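Local coordinates for amino acid amide racemase (Ochrobactrum anthropi, PDB 6GIO), which belongs to the class-III aminotransferase family of fold-type I PLP enzymes and holds pyridoxal-5'-phosphate covalently bound in its pocket, at residues S43-S48 and D410-I415; D117-V122 and M262-K267; G232-V237 and Q282-H287; Y380-A385 and D417-D422. One frame throughout, in Å; residues are numbered along the deposited sequence.

In the fold
From the N terminus, strand 43-46 enters a mixed sheet with strand 384-389, and interaction 1 closes the longest loop when helix 406-424 packs on it. Nested inside that loop are interactions 2 and 3, on the far side of the chain's centre. They cross: helix 112-127 meets strand 262-265, while strand 234-238, which pairs with strand 262-265, meets helix 282-285. Both therefore belong to the sheet of the PLP-binding domain, with centres about 10 Å apart. Interaction 4 opens after these two have closed and crosses interaction 1; the two contacts lay helix 406-424 against strand 43-46 and against the turn that leads from helix 369-382 into strand 384-389.

Interaction 1 of 4, residues S43-S48 and D410-I415; sequences SILDLS and DEAADI
Leu47 straddles the methyl of Ala412 where strand 43-46 of a mixed sheet is covered by helix 406-424, an alpha/beta packing in the sheet of this class-III aminotransferase fold that holds strands 43-46 and 384-389. Both branches of the leucine take part: CD1 and CD2 of Leu47 each lie 3.8 Å from Ala412 CB. Leu45, two residues earlier and on the same side of the chain, sends CD2 to within 4.2 Å of Ala412 CB. The Leu45 side chain also runs beside that of Glu411, in the opposite direction, and Leu45 CD2 comes 3.7 Å from Glu411 OE1. With CG anti to the backbone N (chi1 -180°) and the chain extended beyond it, Glu411 carries its carboxylate toward the strand, where OE1 forms a salt bridge with Arg35; Ser43 OG is hydrogen-bonded to NE of the same arginine. Further out, Phe329 of helix 318-339 also packs on Ala412. At the end of the strand Asp46 opens an Asx turn: OD1 of Asp46 takes the backbone N of Ser48 at 3.1 Å, from well above the carboxylate plane, while the syn lone pair of Asp46 OD1 receives Ser48 OG at 2.5 Å.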
loop_
_atom_site.group_PDB
_atom_site.type_symbol
_atom_site.label_atom_id
_atom_site.label_comp_id
_atom_site.label_asym_id
_atom_site.label_seq_id
_atom_site.Cartn_x
_atom_site.Cartn_y
_atom_site.Cartn_z
ATOM N N SER C 43 8.522 -23.779 -17.741
ATOM C CA SER C 43 9.211 -23.314 -16.541
ATOM C C SER C 43 10.291 -22.296 -16.886
ATOM O O SER C 43 11.290 -22.653 -17.482
ATOM C CB SER C 43 9.838 -24.508 -15.832
ATOM O OG SER C 43 10.860 -24.107 -14.932
ATOM N N ILE C 44 10.119 -21.045 -16.455
ATOM C CA ILE C 44 10.997 -19.934 -16.870
ATOM C C ILE C 44 11.952 -19.541 -15.745
ATOM O O ILE C 44 11.531 -19.381 -14.624
ATOM C CB ILE C 44 10.154 -18.707 -17.215
ATOM C CG1 ILE C 44 9.055 -19.080 -18.222
ATOM C CG2 ILE C 44 11.022 -17.549 -17.737
ATOM C CD1 ILE C 44 9.566 -19.664 -19.512
ATOM N N LEU C 45 13.233 -19.372 -16.055
ATOM C CA LEU C 45 14.205 -18.934 -15.052
ATOM C C LEU C 45 13.968 -17.454 -14.715
ATOM O O LEU C 45 13.964 -16.612 -15.595
ATOM C CB LEU C 45 15.637 -19.174 -15.547
ATOM C CG LEU C 45 16.736 -18.690 -14.580
ATOM C CD1 LEU C 45 16.634 -19.317 -13.194
ATOM C CD2 LEU C 45 18.132 -18.939 -15.140
ATOM N N ASP C 46 13.779 -17.134 -13.434
ATOM C CA ASP C 46 13.443 -15.777 -13.074
ATOM C C ASP C 46 14.668 -14.978 -12.702
ATOM O O ASP C 46 15.146 -15.043 -11.582
ATOM C CB ASP C 46 12.396 -15.681 -11.958
ATOM C CG ASP C 46 11.919 -14.210 -11.734
ATOM O OD1 ASP C 46 11.879 -13.455 -12.746
ATOM O OD2 ASP C 46 11.598 -13.822 -10.571
ATOM N N LEU C 47 15.113 -14.154 -13.643
ATOM C CA LEU C 47 16.188 -13.195 -13.377
ATOM C C LEU C 47 15.660 -11.815 -12.967
ATOM O O LEU C 47 16.431 -10.934 -12.596
ATOM C CB LEU C 47 17.045 -13.084 -14.616
ATOM C CG LEU C 47 17.572 -14.418 -15.145
ATOM C CD1 LEU C 47 18.247 -14.224 -16.497
ATOM C CD2 LEU C 47 18.525 -15.025 -14.130
ATOM N N SER C 48 14.346 -11.646 -13.019
ATOM C CA SER C 48 13.696 -10.427 -12.565
ATOM C C SER C 48 13.425 -10.316 -11.068
ATOM O O SER C 48 13.290 -9.202 -10.581
ATOM C CB SER C 48 12.381 -10.219 -13.323
ATOM O OG SER C 48 11.325 -10.979 -12.789
ATOM N N ASP C 410 24.955 -20.086 -15.304
ATOM C CA ASP C 410 25.358 -20.499 -16.681
ATOM C C ASP C 410 24.187 -20.495 -17.638
ATOM O O ASP C 410 24.348 -20.154 -18.795
ATOM C CB ASP C 410 25.959 -21.937 -16.768
ATOM C CG ASP C 410 27.269 -22.093 -16.031
ATOM O OD1 ASP C 410 28.019 -21.102 -15.916
ATOM O OD2 ASP C 410 27.557 -23.236 -15.572
ATOM N N GLU C 411 23.025 -20.958 -17.183
ATOM C CA GLU C 411 21.832 -20.990 -18.036
ATOM C C GLU C 411 21.399 -19.566 -18.414
ATOM O O GLU C 411 20.952 -19.293 -19.555
ATOM C CB GLU C 411 20.687 -21.695 -17.316
ATOM C CG GLU C 411 19.428 -21.772 -18.140
ATOM C CD GLU C 411 18.239 -22.321 -17.385
ATOM O OE1 GLU C 411 18.329 -22.525 -16.149
ATOM O OE2 GLU C 411 17.192 -22.547 -18.046
ATOM N N ALA C 412 21.525 -18.668 -17.443
ATOM C CA ALA C 412 21.212 -17.258 -17.656
ATOM C C ALA C 412 22.112 -16.585 -18.694
ATOM O O ALA C 412 21.650 -15.921 -19.636
ATOM C CB ALA C 412 21.290 -16.517 -16.318
ATOM N N ALA C 413 23.410 -16.701 -18.475
ATOM C CA ALA C 413 24.410 -16.117 -19.355
ATOM C C ALA C 413 24.248 -16.640 -20.778
ATOM O O ALA C 413 24.370 -15.901 -21.767
ATOM C CB ALA C 413 25.772 -16.453 -18.828
ATOM N N ASP C 414 23.948 -17.917 -20.897
ATOM C CA ASP C 414 23.767 -18.510 -22.220
ATOM C C ASP C 414 22.544 -17.975 -22.916
ATOM O O ASP C 414 22.562 -17.708 -24.141
ATOM C CB ASP C 414 23.732 -20.038 -22.102
ATOM C CG ASP C 414 25.138 -20.657 -21.959
ATOM O OD1 ASP C 414 26.169 -19.977 -22.193
ATOM O OD2 ASP C 414 25.214 -21.836 -21.591
ATOM N N ILE C 415 21.470 -17.792 -22.151
ATOM C CA ILE C 415 20.222 -17.291 -22.724
ATOM C C ILE C 415 20.380 -15.832 -23.159
ATOM O O ILE C 415 19.971 -15.434 -24.267
ATOM C CB ILE C 415 19.037 -17.442 -21.744
ATOM C CG1 ILE C 415 18.617 -18.930 -21.669
ATOM C CG2 ILE C 415 17.853 -16.552 -22.180
ATOM C CD1 ILE C 415 17.689 -19.252 -20.526
#

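Interaction 2 of 4, residues D117-V122 and M262-K267; sequences DCAVRV and MVVFGK. With PLP (pyridoxal-5'-phosphate), chain G.
Apolar packing joins Ala119 of helix 112-127 to Met262 and Val264 of strand 262-265, within the PLP-binding domain of a fold-type I enzyme. The methyl of Ala119 faces the sheet, and its CB lies 3.7 Å from Met262 SD. Met262 reaches it with CG anti to the backbone N (chi1 177°) and a second extended torsion, bending only at chi3, so that the sulfur comes up against the helix. Val264 is a looser neighbour, with CG2 4.5 Å from Ala119 CB. Leu123, one turn further along the helix, also packs on Met262.

The covalent interaction lies at the other end of the strand. After Phe265 the chain leaves the sheet through Gly266, and Lys267 NZ is bonded to C4A of pyridoxal-5'-phosphate at 1.3 Å. Beyond CG the lysine chain is extended until its last torsion (chi4 79°), which swings NZ to the cofactor. Hydrogen bonds to the cofactor come from Gly112 N and Ser113 OG, at the start of the same helix, and from Thr295 OG1 of the second subunit. The short N-C distance is consistent with an imine, the internal aldimine of this family, which ties the end of this strand covalently to the cofactor, while helix and strand meet by apolar contact alone.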
loop_
_atom_site.group_PDB
_atom_site.type_symbol
_atom_site.label_atom_id
_atom_site.label_comp_id
_atom_site.label_asym_id
_atom_site.label_seq_id
_atom_site.Cartn_x
_atom_site.Cartn_y
_atom_site.Cartn_z
ATOM N N ASP C 117 6.279 8.040 0.946
ATOM C CA ASP C 117 5.257 9.045 1.206
ATOM C C ASP C 117 5.240 9.379 2.711
ATOM O O ASP C 117 5.221 10.543 3.112
ATOM C CB ASP C 117 3.905 8.553 0.733
ATOM C CG ASP C 117 2.866 9.652 0.730
ATOM O OD1 ASP C 117 3.223 10.846 0.702
ATOM O OD2 ASP C 117 1.682 9.334 0.756
ATOM N N CYS C 118 5.263 8.329 3.518
ATOM C CA CYS C 118 5.409 8.441 4.946
ATOM C C CYS C 118 6.618 9.280 5.279
ATOM O O CYS C 118 6.517 10.269 6.017
ATOM C CB CYS C 118 5.533 7.046 5.601
ATOM S SG CYS C 118 5.811 7.183 7.402
ATOM N N ALA C 119 7.771 8.894 4.722
ATOM C CA ALA C 119 9.021 9.567 5.039
ATOM C C ALA C 119 8.870 11.041 4.754
ATOM O O ALA C 119 9.147 11.840 5.635
ATOM C CB ALA C 119 10.206 8.976 4.252
ATOM N N VAL C 120 8.415 11.415 3.554
ATOM C CA VAL C 120 8.317 12.849 3.245
ATOM C C VAL C 120 7.336 13.602 4.149
ATOM O O VAL C 120 7.647 14.719 4.635
ATOM C CB VAL C 120 8.032 13.183 1.741
ATOM C CG1 VAL C 120 6.690 12.658 1.257
ATOM C CG2 VAL C 120 8.084 14.687 1.546
ATOM N N ARG C 121 6.189 12.987 4.417
ATOM C CA ARG C 121 5.173 13.628 5.284
ATOM C C ARG C 121 5.734 13.860 6.696
ATOM O O ARG C 121 5.608 14.945 7.200
ATOM C CB ARG C 121 3.938 12.735 5.380
ATOM C CG ARG C 121 3.146 12.601 4.090
ATOM C CD ARG C 121 1.744 12.094 4.344
ATOM N NE ARG C 121 1.046 12.829 5.367
ATOM C CZ ARG C 121 0.307 12.296 6.318
ATOM N NH1 ARG C 121 -0.219 11.093 6.167
ATOM N NH2 ARG C 121 0.121 12.966 7.433
ATOM N N VAL C 122 6.421 12.881 7.261
ATOM C CA VAL C 122 6.821 12.984 8.665
ATOM C C VAL C 122 8.111 13.758 8.820
ATOM O O VAL C 122 8.348 14.420 9.849
ATOM C CB VAL C 122 6.902 11.583 9.333
ATOM C CG1 VAL C 122 8.088 10.787 8.833
ATOM C CG2 VAL C 122 6.909 11.709 10.853
ATOM N N MET C 262 17.718 7.838 8.459
ATOM C CA MET C 262 16.472 7.157 8.182
ATOM C C MET C 262 16.726 6.200 7.057
ATOM O O MET C 262 17.394 6.566 6.087
ATOM C CB MET C 262 15.377 8.168 7.796
ATOM C CG MET C 262 14.014 7.552 7.410
ATOM S SD MET C 262 12.666 8.718 7.067
ATOM C CE MET C 262 12.362 9.307 8.748
ATOM N N VAL C 263 16.169 4.990 7.172
ATOM C CA VAL C 263 16.285 4.016 6.104
ATOM C C VAL C 263 14.902 3.536 5.707
ATOM O O VAL C 263 14.063 3.292 6.584
ATOM C CB VAL C 263 17.154 2.802 6.507
ATOM C CG1 VAL C 263 17.311 1.862 5.322
ATOM C CG2 VAL C 263 18.527 3.242 7.009
ATOM N N VAL C 264 14.674 3.428 4.398
ATOM C CA VAL C 264 13.386 2.975 3.853
ATOM C C VAL C 264 13.592 1.615 3.209
ATOM O O VAL C 264 14.552 1.419 2.389
ATOM C CB VAL C 264 12.829 3.991 2.832
ATOM C CG1 VAL C 264 11.443 3.561 2.287
ATOM C CG2 VAL C 264 12.750 5.377 3.459
ATOM N N PHE C 265 12.749 0.641 3.619
ATOM C CA PHE C 265 12.836 -0.702 3.100
ATOM C C PHE C 265 11.576 -1.097 2.339
ATOM O O PHE C 265 10.490 -0.577 2.604
ATOM C CB PHE C 265 13.029 -1.705 4.225
ATOM C CG PHE C 265 14.285 -1.514 5.042
ATOM C CD1 PHE C 265 15.465 -2.094 4.653
ATOM C CD2 PHE C 265 14.237 -0.856 6.266
ATOM C CE1 PHE C 265 16.588 -1.965 5.420
ATOM C CE2 PHE C 265 15.365 -0.750 7.067
ATOM C CZ PHE C 265 16.547 -1.292 6.631
ATOM N N GLY C 266 11.721 -2.037 1.411
ATOM C CA GLY C 266 10.556 -2.561 0.717
ATOM C C GLY C 266 10.870 -3.728 -0.164
ATOM O O GLY C 266 11.826 -4.459 0.059
ATOM N N LYS C 267 10.046 -3.891 -1.193
ATOM C CA LYS C 267 10.230 -4.947 -2.165
ATOM C C LYS C 267 10.583 -6.295 -1.476
ATOM O O LYS C 267 9.713 -6.933 -0.867
ATOM C CB LYS C 267 11.244 -4.512 -3.219
ATOM C CG LYS C 267 10.651 -3.636 -4.323
ATOM C CD LYS C 267 11.688 -3.233 -5.393
ATOM C CE LYS C 267 11.077 -2.481 -6.592
ATOM N NZ LYS C 267 10.790 -1.042 -6.380
HETATM N N1 PLP G . 12.111 3.310 -3.995
HETATM C C2 PLP G . 12.937 2.585 -4.789
HETATM C C2A PLP G . 14.417 2.811 -4.829
HETATM C C3 PLP G . 12.395 1.531 -5.683
HETATM O O3 PLP G . 13.223 0.830 -6.467
HETATM C C4 PLP G . 10.949 1.234 -5.680
HETATM C C4A PLP G . 10.397 0.163 -6.564
HETATM C C5 PLP G . 10.129 2.089 -4.751
HETATM C C6 PLP G . 10.771 3.076 -3.971
HETATM C C5A PLP G . 8.619 1.919 -4.708
HETATM O O4P PLP G . 8.168 0.587 -4.432
HETATM P P PLP G . 6.698 0.112 -4.833
HETATM O O1P PLP G . 6.503 -1.069 -3.933
HETATM O O2P PLP G . 6.740 -0.260 -6.304
HETATM O O3P PLP G . 5.780 1.274 -4.481
#

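Interaction 3 of 4, residues G232-V237 and Q282-H287; sequences GILVVV and QWVMDH
Leu234 and Val284 are the residues of closest backbone approach, their CA atoms 10.2 Å apart, so strand 234-238 and the short helix 282-285 meet through side chains. Leu234 supplies all of the strand's contact, chiefly through CD1. This atom lies 4.0 Å from Val284 CG2 and 4.1 Å from Trp283 CZ2, reaching the indole obliquely. Leu234 and Val284 slide past each other in opposite directions, whereas the leucine and tryptophan side chains come from opposite directions. Trp283 holds CG between its backbone N and carbonyl carbon (chi1 73°), which folds the indole back over its own helix: Val284 CG2 sits 3.7 Å above the ring plane, over its centre. The methyl of the valine thus touches both the leucine and an indole face.

Leu123 and Thr127 of helix 112-127 also pack on Leu234, placing the contact on the side of the sheet covered by that helix. At the other side of the short helix, Gln282 NE2 donates to Asp286 OD2 at 2.9 Å, with Asp286 OD1 bonded to the backbone N of Glu17 of the second subunit. Carbon-to-carbon contact between Leu234, Val284 and Trp283 implies dispersion and exclusion of water as the main forces joining strand to helix.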
loop_
_atom_site.group_PDB
_atom_site.type_symbol
_atom_site.label_atom_id
_atom_site.label_comp_id
_atom_site.label_asym_id
_atom_site.label_seq_id
_atom_site.Cartn_x
_atom_site.Cartn_y
_atom_site.Cartn_z
ATOM N N GLY C 232 22.075 20.152 9.646
ATOM C CA GLY C 232 20.971 19.488 10.281
ATOM C C GLY C 232 20.015 18.815 9.301
ATOM O O GLY C 232 18.947 18.390 9.708
ATOM N N ILE C 233 20.367 18.732 8.017
ATOM C CA ILE C 233 19.500 18.060 7.033
ATOM C C ILE C 233 19.567 16.548 7.341
ATOM O O ILE C 233 20.649 15.947 7.430
ATOM C CB ILE C 233 19.931 18.338 5.573
ATOM C CG1 ILE C 233 19.831 19.831 5.255
ATOM C CG2 ILE C 233 19.064 17.580 4.594
ATOM C CD1 ILE C 233 20.576 20.343 4.043
ATOM N N LEU C 234 18.420 15.919 7.514
ATOM C CA LEU C 234 18.399 14.489 7.751
ATOM C C LEU C 234 18.675 13.699 6.455
ATOM O O LEU C 234 18.252 14.095 5.352
ATOM C CB LEU C 234 17.059 14.084 8.355
ATOM C CG LEU C 234 16.722 14.719 9.707
ATOM C CD1 LEU C 234 15.329 14.311 10.195
ATOM C CD2 LEU C 234 17.787 14.365 10.726
ATOM N N VAL C 235 19.378 12.575 6.612
ATOM C CA VAL C 235 19.892 11.808 5.517
ATOM C C VAL C 235 19.095 10.501 5.429
ATOM O O VAL C 235 19.032 9.718 6.382
ATOM C CB VAL C 235 21.397 11.560 5.732
ATOM C CG1 VAL C 235 21.985 10.729 4.605
ATOM C CG2 VAL C 235 22.130 12.899 5.860
ATOM N N VAL C 236 18.434 10.325 4.294
ATOM C CA VAL C 236 17.482 9.256 4.119
ATOM C C VAL C 236 18.071 8.375 3.035
ATOM O O VAL C 236 18.309 8.850 1.943
ATOM C CB VAL C 236 16.099 9.783 3.620
ATOM C CG1 VAL C 236 15.104 8.634 3.421
ATOM C CG2 VAL C 236 15.499 10.838 4.546
ATOM N N VAL C 237 18.264 7.095 3.305
ATOM C CA VAL C 237 18.631 6.160 2.259
ATOM C C VAL C 237 17.441 5.241 1.885
ATOM O O VAL C 237 16.845 4.571 2.736
ATOM C CB VAL C 237 19.865 5.296 2.658
ATOM C CG1 VAL C 237 20.180 4.294 1.560
ATOM C CG2 VAL C 237 21.089 6.168 2.903
ATOM N N GLN C 282 13.594 8.439 17.044
ATOM C CA GLN C 282 12.317 8.527 17.779
ATOM C C GLN C 282 11.651 9.909 17.715
ATOM O O GLN C 282 10.433 10.033 17.557
ATOM C CB GLN C 282 12.491 8.098 19.242
ATOM C CG GLN C 282 11.178 8.152 19.998
ATOM C CD GLN C 282 11.314 7.807 21.443
ATOM O OE1 GLN C 282 12.368 8.035 22.063
ATOM N NE2 GLN C 282 10.236 7.242 22.016
ATOM N N TRP C 283 12.451 10.956 17.786
ATOM C CA TRP C 283 11.887 12.294 17.796
ATOM C C TRP C 283 11.136 12.582 16.492
ATOM O O TRP C 283 10.173 13.299 16.507
ATOM C CB TRP C 283 12.948 13.367 18.109
ATOM C CG TRP C 283 13.955 13.680 17.015
ATOM C CD1 TRP C 283 15.167 13.086 16.809
ATOM C CD2 TRP C 283 13.839 14.685 16.015
ATOM N NE1 TRP C 283 15.786 13.636 15.728
ATOM C CE2 TRP C 283 14.997 14.633 15.234
ATOM C CE3 TRP C 283 12.868 15.634 15.711
ATOM C CZ2 TRP C 283 15.209 15.495 14.155
ATOM C CZ3 TRP C 283 13.067 16.469 14.629
ATOM C CH2 TRP C 283 14.231 16.394 13.866
ATOM N N VAL C 284 11.536 11.979 15.387
ATOM C CA VAL C 284 10.757 12.086 14.136
ATOM C C VAL C 284 9.583 11.108 14.118
ATOM O O VAL C 284 8.450 11.484 13.788
ATOM C CB VAL C 284 11.658 11.769 12.921
ATOM C CG1 VAL C 284 10.852 11.700 11.617
ATOM C CG2 VAL C 284 12.794 12.768 12.839
ATOM N N MET C 285 9.865 9.854 14.453
ATOM C CA MET C 285 8.943 8.756 14.207
ATOM C C MET C 285 7.742 8.781 15.158
ATOM O O MET C 285 6.639 8.307 14.827
ATOM C CB MET C 285 9.689 7.422 14.261
ATOM C CG MET C 285 10.776 7.300 13.222
ATOM S SD MET C 285 10.198 7.398 11.497
ATOM C CE MET C 285 9.093 6.010 11.408
ATOM N N ASP C 286 7.959 9.368 16.332
ATOM C CA ASP C 286 6.895 9.604 17.299
ATOM C C ASP C 286 6.333 11.027 17.223
ATOM O O ASP C 286 5.769 11.500 18.200
ATOM C CB ASP C 286 7.401 9.356 18.723
ATOM C CG ASP C 286 7.559 7.897 19.040
ATOM O OD1 ASP C 286 7.245 7.022 18.169
ATOM O OD2 ASP C 286 8.022 7.628 20.186
ATOM N N HIS C 287 6.446 11.689 16.073
ATOM C CA HIS C 287 6.049 13.120 15.924
ATOM C C HIS C 287 4.617 13.379 16.421
ATOM O O HIS C 287 4.390 14.322 17.147
ATOM C CB HIS C 287 6.191 13.570 14.461
ATOM C CG HIS C 287 5.486 14.847 14.142
ATOM N ND1 HIS C 287 5.957 16.076 14.553
ATOM C CD2 HIS C 287 4.356 15.093 13.431
ATOM C CE1 HIS C 287 5.137 17.023 14.129
ATOM N NE2 HIS C 287 4.148 16.453 13.460
#

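Interaction 4 of 4, residues Y380-A385 and D417-D422; sequences YQLGAA and DQAIGD
Leu382, in the last turn of helix 369-382, projects against helix 406-424 and makes every contact between residues 380-385 and 417-422. Its CB points toward the partner helix, and CG stands anti to the carbonyl carbon (chi1 -61°), continuing in that direction. From CG the branch CD1 does the touching. It meets the backbone N of Ala419 at 3.7 Å, a packing contact against the helix backbone, and lies 4.1 Å from the CB of the same residue. On the next residue back, Gln418 CB and CG are each 3.8 Å from Leu382 CD1; the two side chains cross at about a right angle, and the bend of the glutamine at chi2 (68°) leads its amide away. One turn further on, Asp422 OD2 comes no nearer to Leu382 CD1 than 4.3 Å, its polar partner being Arg378, with which it forms a salt bridge back to helix 369-382.

Directly after Leu382 the helix closes in a Schellman motif, in which Gly383 has positive phi and its N bonds to Tyr380 O at 3.1 Å. The chain then enters strand 384-389, which pairs with strand 43-46. Leu382 and Ala384 also touch Ile415, so helix 406-424 lies against both the end of helix 369-382 and the start of the strand that follows it.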
loop_
_atom_site.group_PDB
_atom_site.type_symbol
_atom_site.label_atom_id
_atom_site.label_comp_id
_atom_site.label_asym_id
_atom_site.label_seq_id
_atom_site.Cartn_x
_atom_site.Cartn_y
_atom_site.Cartn_z
ATOM N N TYR C 380 12.676 -14.315 -23.014
ATOM C CA TYR C 380 11.465 -14.982 -22.622
ATOM C C TYR C 380 11.233 -16.267 -23.454
ATOM O O TYR C 380 10.949 -17.319 -22.887
ATOM C CB TYR C 380 10.300 -13.990 -22.749
ATOM C CG TYR C 380 8.988 -14.638 -23.015
ATOM C CD1 TYR C 380 8.254 -15.206 -21.966
ATOM C CD2 TYR C 380 8.468 -14.715 -24.329
ATOM C CE1 TYR C 380 7.046 -15.819 -22.207
ATOM C CE2 TYR C 380 7.259 -15.339 -24.582
ATOM C CZ TYR C 380 6.557 -15.879 -23.516
ATOM O OH TYR C 380 5.350 -16.482 -23.714
ATOM N N GLN C 381 11.389 -16.206 -24.771
ATOM C CA GLN C 381 11.171 -17.425 -25.593
ATOM C C GLN C 381 12.240 -18.475 -25.302
ATOM O O GLN C 381 11.981 -19.640 -25.374
ATOM C CB GLN C 381 11.226 -17.102 -27.070
ATOM C CG GLN C 381 10.180 -16.164 -27.541
ATOM C CD GLN C 381 10.273 -16.006 -29.053
ATOM O OE1 GLN C 381 11.298 -15.599 -29.581
ATOM N NE2 GLN C 381 9.199 -16.334 -29.746
ATOM N N LEU C 382 13.443 -18.038 -24.965
ATOM C CA LEU C 382 14.508 -18.946 -24.619
ATOM C C LEU C 382 14.463 -19.441 -23.175
ATOM O O LEU C 382 15.310 -20.261 -22.799
ATOM C CB LEU C 382 15.888 -18.302 -24.897
ATOM C CG LEU C 382 16.117 -17.922 -26.362
ATOM C CD1 LEU C 382 17.391 -17.083 -26.486
ATOM C CD2 LEU C 382 16.166 -19.176 -27.250
ATOM N N GLY C 383 13.506 -18.950 -22.369
ATOM C CA GLY C 383 13.305 -19.467 -21.003
ATOM C C GLY C 383 13.883 -18.629 -19.858
ATOM O O GLY C 383 14.153 -19.152 -18.769
ATOM N N ALA C 384 14.035 -17.324 -20.071
ATOM C CA ALA C 384 14.434 -16.411 -18.983
ATOM C C ALA C 384 13.593 -15.140 -18.970
ATOM O O ALA C 384 13.294 -14.558 -20.038
ATOM C CB ALA C 384 15.894 -16.056 -19.077
ATOM N N ALA C 385 13.213 -14.724 -17.754
ATOM C CA ALA C 385 12.425 -13.521 -17.540
ATOM C C ALA C 385 13.300 -12.380 -17.006
ATOM O O ALA C 385 13.870 -12.478 -15.894
ATOM C CB ALA C 385 11.272 -13.792 -16.582
ATOM N N ASP C 417 23.191 -14.288 -23.972
ATOM C CA ASP C 417 24.102 -14.377 -25.101
ATOM C C ASP C 417 23.321 -14.704 -26.373
ATOM O O ASP C 417 23.423 -14.018 -27.382
ATOM C CB ASP C 417 25.169 -15.445 -24.772
ATOM C CG ASP C 417 26.134 -15.722 -25.911
ATOM O OD1 ASP C 417 26.032 -15.151 -27.012
ATOM O OD2 ASP C 417 26.985 -16.586 -25.699
ATOM N N GLN C 418 22.493 -15.725 -26.303
ATOM C CA GLN C 418 21.732 -16.142 -27.469
ATOM C C GLN C 418 20.682 -15.117 -27.859
ATOM O O GLN C 418 20.424 -14.907 -29.057
ATOM C CB GLN C 418 21.073 -17.499 -27.196
ATOM C CG GLN C 418 20.433 -18.108 -28.447
ATOM C CD GLN C 418 21.468 -18.528 -29.476
ATOM O OE1 GLN C 418 21.349 -18.244 -30.664
ATOM N NE2 GLN C 418 22.499 -19.179 -29.011
ATOM N N ALA C 419 20.056 -14.481 -26.860
ATOM C CA ALA C 419 19.012 -13.490 -27.150
ATOM C C ALA C 419 19.583 -12.226 -27.864
ATOM O O ALA C 419 19.021 -11.744 -28.842
ATOM C CB ALA C 419 18.227 -13.116 -25.884
ATOM N N ILE C 420 20.701 -11.712 -27.360
ATOM C CA ILE C 420 21.391 -10.550 -27.975
ATOM C C ILE C 420 21.813 -10.863 -29.420
ATOM O O ILE C 420 21.612 -10.054 -30.323
ATOM C CB ILE C 420 22.634 -10.153 -27.166
ATOM C CG1 ILE C 420 22.208 -9.607 -25.803
ATOM C CG2 ILE C 420 23.404 -9.084 -27.898
ATOM C CD1 ILE C 420 23.319 -9.333 -24.820
ATOM N N GLY C 421 22.395 -12.046 -29.615
ATOM C CA GLY C 421 22.853 -12.484 -30.920
ATOM C C GLY C 421 21.703 -12.608 -31.870
ATOM O O GLY C 421 21.791 -12.155 -32.999
ATOM N N ASP C 422 20.609 -13.214 -31.425
ATOM C CA ASP C 422 19.456 -13.445 -32.319
ATOM C C ASP C 422 18.843 -12.114 -32.721
ATOM O O ASP C 422 18.368 -11.959 -33.831
ATOM C CB ASP C 422 18.380 -14.306 -31.648
ATOM C CG ASP C 422 18.814 -15.760 -31.443
ATOM O OD1 ASP C 422 19.824 -16.177 -32.006
ATOM O OD2 ASP C 422 18.128 -16.499 -30.721
#